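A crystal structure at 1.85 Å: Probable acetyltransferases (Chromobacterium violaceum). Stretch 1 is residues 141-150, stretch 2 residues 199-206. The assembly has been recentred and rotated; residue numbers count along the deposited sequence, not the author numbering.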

ATOM      1  N   VAL A 141     -11.740 -18.667  -1.413  1.00 23.45           N
ATOM      2  CA  VAL A 141     -10.470 -18.002  -1.572  1.00 21.97           C
ATOM      3  C   VAL A 141      -9.763 -18.423  -2.916  1.00 23.20           C
ATOM      4  O   VAL A 141      -9.251 -17.590  -3.685  1.00 23.39           O
ATOM      5  CB  VAL A 141      -9.572 -18.244  -0.366  1.00 21.06           C
ATOM      6  CG1 VAL A 141      -8.201 -17.690  -0.674  1.00 22.14           C
ATOM      7  CG2 VAL A 141     -10.091 -17.519   0.851  1.00 20.89           C
ATOM      8  N   PHE A 142      -9.734 -19.716  -3.187  1.00 24.87           N
ATOM      9  CA  PHE A 142      -9.194 -20.219  -4.462  1.00 24.20           C
ATOM     10  C   PHE A 142      -9.841 -19.533  -5.656  1.00 23.59           C
ATOM     11  O   PHE A 142      -9.122 -19.169  -6.583  1.00 23.07           O
ATOM     12  CB  PHE A 142      -9.507 -21.689  -4.542  1.00 27.27           C
ATOM     13  CG  PHE A 142      -9.140 -22.324  -5.828  1.00 32.56           C
ATOM     14  CD1 PHE A 142      -7.910 -22.888  -5.990  1.00 38.43           C
ATOM     15  CD2 PHE A 142     -10.096 -22.489  -6.837  1.00 38.94           C
ATOM     16  CE1 PHE A 142      -7.581 -23.546  -7.186  1.00 38.56           C
ATOM     17  CE2 PHE A 142      -9.777 -23.127  -8.006  1.00 40.55           C
ATOM     18  CZ  PHE A 142      -8.518 -23.657  -8.176  1.00 42.47           C
ATOM     19  N   LEU A 143     -11.151 -19.298  -5.627  1.00 23.92           N
ATOM     20  CA  LEU A 143     -11.837 -18.589  -6.759  1.00 24.06           C
ATOM     21  C   LEU A 143     -11.383 -17.113  -6.941  1.00 24.07           C
ATOM     22  O   LEU A 143     -11.224 -16.655  -8.096  1.00 23.24           O
ATOM     23  CB  LEU A 143     -13.327 -18.654  -6.618  1.00 25.07           C
ATOM     24  CG  LEU A 143     -13.977 -19.977  -6.846  1.00 26.13           C
ATOM     25  CD1 LEU A 143     -15.486 -19.967  -6.367  1.00 29.94           C
ATOM     26  CD2 LEU A 143     -13.855 -20.343  -8.347  1.00 30.49           C
ATOM     27  N   LEU A 144     -11.052 -16.404  -5.831  1.00 23.42           N
ATOM     28  CA  LEU A 144     -10.505 -15.068  -5.988  1.00 23.04           C
ATOM     29  C   LEU A 144      -9.101 -15.115  -6.466  1.00 24.41           C
ATOM     30  O   LEU A 144      -8.722 -14.248  -7.257  1.00 24.60           O
ATOM     31  CB  LEU A 144     -10.636 -14.224  -4.735  1.00 24.80           C
ATOM     32  CG  LEU A 144     -12.033 -13.773  -4.304  1.00 24.64           C
ATOM     33  CD1 LEU A 144     -11.902 -12.775  -3.196  1.00 27.17           C
ATOM     34  CD2 LEU A 144     -12.911 -13.198  -5.446  1.00 29.13           C
ATOM     35  N   LEU A 145      -8.305 -16.110  -6.064  1.00 23.22           N
ATOM     36  CA  LEU A 145      -6.934 -16.203  -6.613  1.00 23.84           C
ATOM     37  C   LEU A 145      -7.007 -16.486  -8.133  1.00 23.70           C
ATOM     38  O   LEU A 145      -6.391 -15.757  -8.959  1.00 22.84           O
ATOM     39  CB  LEU A 145      -6.168 -17.282  -5.858  1.00 24.81           C
ATOM     40  CG  LEU A 145      -5.765 -16.879  -4.431  1.00 26.76           C
ATOM     41  CD1 LEU A 145      -5.333 -18.152  -3.667  1.00 22.96           C
ATOM     42  CD2 LEU A 145      -4.620 -15.844  -4.511  1.00 24.23           C
ATOM     43  N   LYS A 146      -7.779 -17.524  -8.488  1.00 22.60           N
ATOM     44  CA  LYS A 146      -7.908 -17.923  -9.881  1.00 26.47           C
ATOM     45  C   LYS A 146      -8.301 -16.720 -10.694  1.00 25.07           C
ATOM     46  O   LYS A 146      -7.697 -16.432 -11.726  1.00 25.18           O
ATOM     47  CB  LYS A 146      -8.963 -19.005 -10.023  1.00 28.01           C
ATOM     48  CG  LYS A 146      -9.147 -19.564 -11.460  1.00 31.36           C
ATOM     49  CD  LYS A 146     -10.409 -20.428 -11.439  1.00 36.08           C
ATOM     50  CE  LYS A 146     -10.520 -21.312 -12.688  1.00 42.60           C
ATOM     51  NZ  LYS A 146     -11.198 -22.595 -12.276  1.00 47.05           N
ATOM     52  N   THR A 147      -9.302 -15.984 -10.191  1.00 23.81           N
ATOM     53  CA  THR A 147      -9.852 -14.883 -10.912  1.00 25.44           C
ATOM     54  C   THR A 147      -8.849 -13.758 -11.108  1.00 24.28           C
ATOM     55  O   THR A 147      -8.789 -13.138 -12.184  1.00 24.85           O
ATOM     56  CB  THR A 147     -11.159 -14.360 -10.254  1.00 24.78           C
ATOM     57  OG1 THR A 147     -12.187 -15.395 -10.248  1.00 25.37           O
ATOM     58  CG2 THR A 147     -11.671 -13.172 -11.012  1.00 28.31           C
ATOM     59  N   ALA A 148      -8.089 -13.460 -10.065  1.00 24.92           N
ATOM     60  CA  ALA A 148      -7.107 -12.398 -10.140  1.00 24.52           C
ATOM     61  C   ALA A 148      -6.010 -12.746 -11.156  1.00 25.99           C
ATOM     62  O   ALA A 148      -5.598 -11.868 -12.005  1.00 26.93           O
ATOM     63  CB  ALA A 148      -6.494 -12.110  -8.718  1.00 24.34           C
ATOM     64  N   PHE A 149      -5.505 -13.961 -11.095  1.00 23.18           N
ATOM     65  CA  PHE A 149      -4.453 -14.336 -12.036  1.00 25.80           C
ATOM     66  C   PHE A 149      -4.990 -14.388 -13.484  1.00 27.16           C
ATOM     67  O   PHE A 149      -4.299 -13.966 -14.431  1.00 28.05           O
ATOM     68  CB  PHE A 149      -3.747 -15.633 -11.572  1.00 23.91           C
ATOM     69  CG  PHE A 149      -3.005 -15.440 -10.255  1.00 24.58           C
ATOM     70  CD1 PHE A 149      -1.967 -14.519 -10.181  1.00 22.01           C
ATOM     71  CD2 PHE A 149      -3.337 -16.131  -9.102  1.00 25.00           C
ATOM     72  CE1 PHE A 149      -1.266 -14.290  -9.028  1.00 21.89           C
ATOM     73  CE2 PHE A 149      -2.633 -15.889  -7.903  1.00 23.85           C
ATOM     74  CZ  PHE A 149      -1.631 -14.982  -7.838  1.00 25.53           C
ATOM     75  N   GLU A 150      -6.235 -14.844 -13.665  1.00 29.32           N
ATOM     76  CA  GLU A 150      -6.861 -14.834 -15.016  1.00 30.05           C
ATOM     77  C   GLU A 150      -7.055 -13.401 -15.502  1.00 31.24           C
ATOM     78  O   GLU A 150      -7.136 -13.129 -16.700  1.00 30.57           O
ATOM     79  CB  GLU A 150      -8.203 -15.616 -15.039  1.00 32.28           C
ATOM     80  CG  GLU A 150      -7.916 -17.127 -14.978  1.00 37.46           C
ATOM     81  CD  GLU A 150      -9.143 -18.052 -15.037  1.00 42.55           C
ATOM     82  OE1 GLU A 150     -10.308 -17.573 -14.949  1.00 43.13           O
ATOM     83  OE2 GLU A 150      -8.870 -19.269 -15.111  1.00 41.19           O
ATOM     84  N   SER A 199       2.200 -13.170   0.218  1.00 19.81           N
ATOM     85  CA  SER A 199       1.883 -13.019  -1.181  1.00 20.16           C
ATOM     86  C   SER A 199       1.949 -14.287  -1.963  1.00 21.62           C
ATOM     87  O   SER A 199       2.635 -15.241  -1.582  1.00 22.05           O
ATOM     88  CB  SER A 199       2.792 -11.980  -1.857  1.00 20.78           C
ATOM     89  OG  SER A 199       4.076 -12.527  -2.098  1.00 21.58           O
HETATM   90  N   MSE A 200       1.227 -14.281  -3.082  1.00 21.51           N
HETATM   91  CA  MSE A 200       1.236 -15.357  -4.063  1.00 20.33           C
HETATM   92  C   MSE A 200       1.431 -14.750  -5.451  1.00 21.42           C
HETATM   93  O   MSE A 200       0.626 -13.939  -5.908  1.00 21.64           O
HETATM   94  CB  MSE A 200      -0.070 -16.149  -4.006  1.00 22.77           C
HETATM   95  CG  MSE A 200      -0.576 -16.608  -5.365  1.00 26.16           C
HETATM   96 SE   MSE A 200      -1.143 -18.475  -5.364  0.80 35.66          SE
HETATM   97  CE  MSE A 200       0.480 -19.284  -4.647  1.00 18.68           C
ATOM     98  N   LEU A 201       2.512 -15.150  -6.111  1.00 22.52           N
ATOM     99  CA  LEU A 201       2.916 -14.602  -7.359  1.00 22.01           C
ATOM    100  C   LEU A 201       2.295 -15.407  -8.471  1.00 22.14           C
ATOM    101  O   LEU A 201       1.926 -16.587  -8.287  1.00 22.82           O
ATOM    102  CB  LEU A 201       4.415 -14.680  -7.484  1.00 22.98           C
ATOM    103  CG  LEU A 201       5.292 -13.990  -6.451  1.00 21.05           C
ATOM    104  CD1 LEU A 201       6.720 -13.913  -6.941  1.00 27.70           C
ATOM    105  CD2 LEU A 201       4.758 -12.544  -6.196  1.00 19.36           C
ATOM    106  N   ASP A 202       2.232 -14.803  -9.653  1.00 23.67           N
ATOM    107  CA  ASP A 202       1.649 -15.475 -10.786  1.00 25.97           C
ATOM    108  C   ASP A 202       2.375 -16.793 -11.089  1.00 28.50           C
ATOM    109  O   ASP A 202       1.744 -17.771 -11.440  1.00 28.74           O
ATOM    110  CB  ASP A 202       1.515 -14.571 -12.030  1.00 25.79           C
ATOM    111  CG  ASP A 202       2.789 -13.869 -12.485  1.00 28.31           C
ATOM    112  OD1 ASP A 202       3.829 -13.984 -11.853  1.00 27.28           O
ATOM    113  OD2 ASP A 202       2.714 -13.146 -13.533  1.00 32.28           O
ATOM    114  N   GLY A 203       3.684 -16.806 -11.017  1.00 29.17           N
ATOM    115  CA  GLY A 203       4.412 -18.031 -11.287  1.00 31.33           C
ATOM    116  C   GLY A 203       4.207 -19.107 -10.255  1.00 31.59           C
ATOM    117  O   GLY A 203       4.331 -20.290 -10.588  1.00 31.78           O
ATOM    118  N   GLU A 204       3.854 -18.728  -9.044  1.00 29.68           N
ATOM    119  CA  GLU A 204       3.581 -19.706  -7.989  1.00 31.17           C
ATOM    120  C   GLU A 204       2.236 -20.355  -8.191  1.00 30.83           C
ATOM    121  O   GLU A 204       2.082 -21.575  -7.973  1.00 31.10           O
ATOM    122  CB  GLU A 204       3.649 -19.037  -6.609  1.00 30.73           C
ATOM    123  CG  GLU A 204       5.033 -18.768  -6.247  1.00 31.79           C
ATOM    124  CD  GLU A 204       5.204 -17.760  -5.116  1.00 32.70           C
ATOM    125  OE1 GLU A 204       4.262 -17.066  -4.602  1.00 24.98           O
ATOM    126  OE2 GLU A 204       6.356 -17.682  -4.741  1.00 35.77           O
ATOM    127  N   TRP A 205       1.306 -19.551  -8.689  1.00 30.58           N
ATOM    128  CA  TRP A 205      -0.048 -19.968  -8.964  1.00 32.39           C
ATOM    129  C   TRP A 205       0.035 -21.032 -10.024  1.00 36.04           C
ATOM    130  O   TRP A 205      -0.570 -22.068  -9.868  1.00 35.85           O
ATOM    131  CB  TRP A 205      -0.919 -18.804  -9.447  1.00 31.68           C
ATOM    132  CG  TRP A 205      -2.262 -19.214  -9.896  1.00 30.06           C
ATOM    133  CD1 TRP A 205      -2.726 -19.243 -11.155  1.00 34.37           C
ATOM    134  CD2 TRP A 205      -3.337 -19.713  -9.051  1.00 31.11           C
ATOM    135  NE1 TRP A 205      -4.021 -19.731 -11.169  1.00 32.74           N
ATOM    136  CE2 TRP A 205      -4.415 -20.010  -9.889  1.00 34.52           C
ATOM    137  CE3 TRP A 205      -3.463 -19.953  -7.677  1.00 34.67           C
ATOM    138  CZ2 TRP A 205      -5.626 -20.526  -9.402  1.00 35.32           C
ATOM    139  CZ3 TRP A 205      -4.672 -20.486  -7.194  1.00 34.20           C
ATOM    140  CH2 TRP A 205      -5.728 -20.734  -8.056  1.00 32.37           C
ATOM    141  N   ASP A 206       0.799 -20.769 -11.081  1.00 38.15           N
ATOM    142  CA  ASP A 206       1.014 -21.803 -12.127  1.00 41.74           C
ATOM    143  C   ASP A 206       1.410 -23.165 -11.583  1.00 43.63           C
ATOM    144  O   ASP A 206       0.863 -24.186 -12.029  1.00 43.54           O
ATOM    145  CB  ASP A 206       2.041 -21.330 -13.133  1.00 42.34           C
ATOM    146  CG  ASP A 206       1.529 -20.176 -13.992  1.00 46.21           C
ATOM    147  OD1 ASP A 206       0.284 -19.987 -14.109  1.00 50.33           O
ATOM    148  OD2 ASP A 206       2.379 -19.431 -14.531  1.00 48.04           O
TER

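What fills the main hollow between the two stretches? The bump is Trp205, on the short helix 202-206, and the hollow lies on the helix 141-150, bordered by Phe142, Leu145, Lys146 and Phe149. These positions recur every three or four residues, so they line one side of the helix. With chi1 in t, the indole is laid along that side, its CA-to-CB bond pointing toward the other stretch. The six-membered ring also reaches the helix: Trp205 CZ3 lies 3.8 Å from Leu145 CB, and Trp205 CZ2 lies 3.5 Å from Lys146 CA. So close an approach to a CA means that the indole touches the helix backbone itself. Tryptophan suits this place because its flat, wide ring can span two turns of helix at once.

How do the aromatic rings fit around that knob? Phe149 and the five-membered ring of Trp205 form an offset stack, with centroids 4.7 Å apart, planes at 23°, and Phe149 CD2 only 3.4 Å from Trp205 CG. The offset brings aliphatic carbon over ring on each side: Trp205 CB sits over the face of the Phe149 ring, 3.9 Å from its centroid, while Phe149 CB lies off-centre over the five-membered ring of Trp205. At the far end of the indole, Phe142 comes in at an oblique angle, its ring plane inclined 50° to the six-membered ring, and its CE1 reaches Trp205 CH2 at 3.5 Å. The CA-to-CB bond of Phe142 points sideways, but the length of the side chain brings its ring to the tryptophan.

What receives Phe149 in turn? Its CA-to-CB bond points toward the other stretch, and its ring packs where the strand 199-201 gives way to the helix, a junction at which the backbones come near: the CA atoms of Phe149 and Asp202 are 6.3 Å apart. The tip of the ring, Phe149 CZ, meets selenomethionine Met200 at its CG, 3.1 Å away and near the ring plane, a tight contact for two carbons. Phe149 CE1 lies 3.6 Å from Asp202 N, against the backbone, and Asp202 CB packs near CD1 of the same ring while the end of the aspartate leads away from this apolar surface. Leu145 packs against the same selenomethionine, its CD2 lying 4.2 Å from Met200 CG; the buried leucine and the flexible chain of Met200 pack against the rigid rings, here through carbon atoms.

Does anything polar hold the stretches together? No hydrogen bond crosses between them, and the contact rests on shape and apolar packing, with 367 Å² buried over both sides. Phe149 and Trp205 account for most of that area. Lys146 fits at the margin because its CB can lie 3.7 Å from Trp205 CZ2 while the end of its chain leads away. Polar bonding instead shapes each stretch separately: Leu201 N donates to Glu204 OE1 at 3.0 Å, tying the start of the short helix together, and Trp205 N donates to Leu201 O at 3.1 Å.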